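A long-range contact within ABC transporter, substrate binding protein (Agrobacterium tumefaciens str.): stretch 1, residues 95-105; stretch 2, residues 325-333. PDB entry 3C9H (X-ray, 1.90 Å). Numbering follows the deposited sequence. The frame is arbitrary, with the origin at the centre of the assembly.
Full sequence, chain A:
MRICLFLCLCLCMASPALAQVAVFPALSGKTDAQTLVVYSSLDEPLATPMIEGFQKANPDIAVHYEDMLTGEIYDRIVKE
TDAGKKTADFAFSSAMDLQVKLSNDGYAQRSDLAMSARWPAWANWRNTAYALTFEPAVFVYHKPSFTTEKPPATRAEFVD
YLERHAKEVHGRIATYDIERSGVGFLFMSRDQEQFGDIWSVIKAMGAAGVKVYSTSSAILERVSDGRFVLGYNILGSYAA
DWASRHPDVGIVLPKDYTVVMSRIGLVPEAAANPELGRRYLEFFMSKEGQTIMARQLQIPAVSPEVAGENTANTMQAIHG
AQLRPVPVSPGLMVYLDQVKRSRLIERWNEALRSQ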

# COMPACT_ATOMS: atom_id res chain seq x y z
N ALA A 95 -3.20 -0.44 4.32
CA ALA A 95 -4.05 0.49 5.06
C ALA A 95 -3.57 0.53 6.54
O ALA A 95 -4.13 -0.11 7.43
CB ALA A 95 -5.53 0.18 4.91
N MET A 96 -2.54 1.34 6.78
CA MET A 96 -1.76 1.30 8.01
C MET A 96 -2.68 1.58 9.19
O MET A 96 -2.60 0.94 10.23
CB MET A 96 -0.65 2.35 7.99
CG MET A 96 0.41 2.25 6.86
SD MET A 96 1.69 3.52 6.91
CE MET A 96 2.55 3.05 8.40
N ASP A 97 -3.53 2.56 9.00
CA ASP A 97 -4.49 2.97 10.01
C ASP A 97 -5.47 1.87 10.42
O ASP A 97 -5.72 1.67 11.62
CB ASP A 97 -5.19 4.26 9.57
CG ASP A 97 -5.96 4.13 8.25
OD1 ASP A 97 -5.58 3.34 7.36
OD2 ASP A 97 -6.94 4.90 8.09
N LEU A 98 -5.96 1.10 9.46
CA LEU A 98 -6.89 0.02 9.75
C LEU A 98 -6.19 -1.11 10.48
O LEU A 98 -6.80 -1.79 11.30
CB LEU A 98 -7.54 -0.52 8.46
CG LEU A 98 -8.41 0.52 7.71
CD1 LEU A 98 -9.06 -0.07 6.48
CD2 LEU A 98 -9.45 1.19 8.67
N GLN A 99 -4.91 -1.33 10.16
CA GLN A 99 -4.13 -2.36 10.84
C GLN A 99 -3.83 -1.99 12.28
O GLN A 99 -3.91 -2.82 13.17
CB GLN A 99 -2.85 -2.65 10.07
CG GLN A 99 -3.12 -3.38 8.74
CD GLN A 99 -3.44 -4.86 8.94
OE1 GLN A 99 -4.58 -5.22 9.23
NE2 GLN A 99 -2.43 -5.72 8.75
N VAL A 100 -3.48 -0.74 12.51
CA VAL A 100 -3.24 -0.26 13.87
C VAL A 100 -4.56 -0.26 14.66
O VAL A 100 -4.59 -0.67 15.81
CB VAL A 100 -2.55 1.12 13.88
CG1 VAL A 100 -2.52 1.75 15.34
CG2 VAL A 100 -1.13 0.98 13.34
N LYS A 101 -5.67 0.15 14.03
CA LYS A 101 -6.98 -0.02 14.68
C LYS A 101 -7.32 -1.46 15.10
O LYS A 101 -7.75 -1.67 16.23
CB LYS A 101 -8.11 0.57 13.83
CG LYS A 101 -9.48 0.50 14.52
CD LYS A 101 -10.47 1.38 13.83
CE LYS A 101 -11.82 1.46 14.59
NZ LYS A 101 -11.72 1.81 16.08
N LEU A 102 -7.16 -2.45 14.22
CA LEU A 102 -7.35 -3.85 14.64
C LEU A 102 -6.52 -4.15 15.87
O LEU A 102 -7.02 -4.73 16.82
CB LEU A 102 -6.96 -4.85 13.56
CG LEU A 102 -7.80 -5.03 12.30
CD1 LEU A 102 -7.03 -5.94 11.32
CD2 LEU A 102 -9.17 -5.58 12.59
N SER A 103 -5.24 -3.76 15.84
CA SER A 103 -4.31 -4.06 16.90
C SER A 103 -4.71 -3.35 18.20
O SER A 103 -4.66 -3.93 19.30
CB SER A 103 -2.90 -3.65 16.46
OG SER A 103 -2.50 -4.35 15.29
N ASN A 104 -5.14 -2.11 18.06
CA ASN A 104 -5.64 -1.34 19.21
C ASN A 104 -6.94 -1.93 19.84
O ASN A 104 -7.16 -1.83 21.05
CB ASN A 104 -5.86 0.10 18.78
CG ASN A 104 -6.06 1.04 19.94
OD1 ASN A 104 -7.17 1.55 20.14
ND2 ASN A 104 -5.01 1.27 20.72
N ASP A 105 -7.81 -2.52 19.03
CA ASP A 105 -9.13 -2.96 19.49
C ASP A 105 -9.15 -4.42 19.90
O ASP A 105 -10.22 -4.96 20.21
CB ASP A 105 -10.20 -2.72 18.43
CG ASP A 105 -10.48 -1.26 18.19
OD1 ASP A 105 -10.11 -0.44 19.04
OD2 ASP A 105 -11.09 -0.91 17.15
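Stretch 2 (325-333) PVPVSPGLM

Residues 95-105 form a helix from Met96 to Asn104, with Ala95 at the N-cap position and Asp105 the first residue to leave helical angles. The segment 325-333 is mostly irregular. Val326 and Pro327 are extended, Val328 to Gly331 make a type I beta turn closed by the hydrogen bond from Gly331 N to Val328 O (2.9 Å), and Leu332 and Met333 are in 3-10 conformation. Contacts advance along both segments in the same sense, from Met96 against Val326, through Val100 against Val328 and Gly331, to Asn104 against Leu332. The two backbones come nearest at Val100 and Leu332, whose CA atoms are 6.0 Å apart. No hydrogen bond joins the segments; the contact rests on packing and buries 419 Å² in all.

The spacing on the helix is set by its turn: Met96, Val100 and Asn104, four residues apart, all direct their CA-to-CB bonds toward the other segment. Met96 adopts m, t, p for its three chi angles. The trans chi2 extends the chain outward, and chi3 near 67° bends the terminal methyl so that CE comes 3.3 Å from the carbonyl oxygen, O, of Val326 and 4.0 Å from CG2 of Val328. Its SD meanwhile lies 3.6 Å from CB of Val326. One flexible side chain thus spans two valines that are themselves both trans about chi1.

Val100, also trans, straddles the turn with its two methyls. CG2 packs 3.8 Å from CG1 of Val328, while CG1 rests on the backbone at the end of the turn, 3.5 Å from C of Gly331 and 3.5 Å from N of Leu332. Gly331, at phi/psi 89/-149, occupies a conformation in which a CB would be jammed against the carbonyl oxygen of the preceding residue. The requirement for glycine here is therefore local to the backbone; an ideal CB would still stand 4.5 Å from CG1 of Val100.

Leu332 loses the most area to the contact, 111 Å². Its chi1 of -151° and chi2 of 35° lie some way from the ideal t and p values, and they spread the two methyls over the helix surface. CD1 settles 3.9 Å from CG1 of Val100, 3.9 Å from O of Asp97, 3.5 Å from N of Lys101 and 3.8 Å from CB of Lys101, so it covers helix backbone as well as side chain. CD2 reaches the following turn, 3.2 Å from OD1 of Asn104, a close polar-to-methyl approach.

Lys101 offers mainly its base to this leucine. Three trans angles carry the rest of the chain outward, and chi4 at 52° turns NZ to within 3.0 Å of OD2 of Asp105, forming a salt bridge one helical turn along. On the helix itself, the m rotamer of Ser103 lets OG donate a hydrogen bond to O of Gln99 (3.0 Å). Leu98 and Leu102 point away, as do Pro327, Ser329 and Met333 on the other segment.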

# COMPACT_ATOMS: atom_id res chain seq x y z
N PRO A 325 6.95 9.78 5.47
CA PRO A 325 6.48 8.46 5.95
C PRO A 325 5.57 8.57 7.14
O PRO A 325 5.47 9.63 7.75
CB PRO A 325 7.77 7.73 6.33
CG PRO A 325 8.80 8.82 6.57
CD PRO A 325 8.34 10.06 5.85
N VAL A 326 4.91 7.45 7.46
CA VAL A 326 3.93 7.36 8.54
C VAL A 326 4.48 6.39 9.63
O VAL A 326 4.80 5.23 9.33
CB VAL A 326 2.57 6.83 8.00
CG1 VAL A 326 1.48 7.01 9.03
CG2 VAL A 326 2.18 7.54 6.66
N PRO A 327 4.63 6.87 10.88
CA PRO A 327 5.11 6.02 11.98
C PRO A 327 3.99 5.14 12.58
O PRO A 327 2.82 5.55 12.58
CB PRO A 327 5.63 7.02 13.01
CG PRO A 327 4.77 8.27 12.78
CD PRO A 327 4.35 8.26 11.32
N VAL A 328 4.36 3.96 13.09
CA VAL A 328 3.40 2.99 13.66
C VAL A 328 3.38 3.00 15.21
O VAL A 328 2.34 2.80 15.84
CB VAL A 328 3.76 1.55 13.23
CG1 VAL A 328 2.65 0.58 13.56
CG2 VAL A 328 4.09 1.49 11.73
N SER A 329 4.56 3.23 15.79
CA SER A 329 4.82 3.08 17.22
C SER A 329 3.97 3.95 18.17
O SER A 329 3.75 3.55 19.33
CB SER A 329 6.31 3.29 17.51
OG SER A 329 6.76 4.54 17.00
N PRO A 330 3.53 5.15 17.72
CA PRO A 330 2.63 5.92 18.60
C PRO A 330 1.23 5.32 18.65
O PRO A 330 0.48 5.59 19.59
CB PRO A 330 2.60 7.33 17.95
CG PRO A 330 3.65 7.32 16.87
CD PRO A 330 3.79 5.88 16.46
N GLY A 331 0.87 4.52 17.65
CA GLY A 331 -0.41 3.83 17.67
C GLY A 331 -1.49 4.67 17.05
O GLY A 331 -1.24 5.48 16.14
N LEU A 332 -2.71 4.48 17.54
CA LEU A 332 -3.90 4.88 16.80
C LEU A 332 -4.05 6.41 16.71
O LEU A 332 -4.64 6.93 15.75
CB LEU A 332 -5.14 4.20 17.42
CG LEU A 332 -6.36 3.87 16.53
CD1 LEU A 332 -5.97 3.47 15.10
CD2 LEU A 332 -7.19 2.81 17.23
N MET A 333 -3.48 7.11 17.69
CA MET A 333 -3.45 8.58 17.73
C MET A 333 -2.88 9.28 16.49
O MET A 333 -3.26 10.41 16.19
CB MET A 333 -2.65 9.06 18.95
CG MET A 333 -1.19 8.60 18.96
SD MET A 333 -0.31 9.26 20.39
CE MET A 333 0.89 7.96 20.73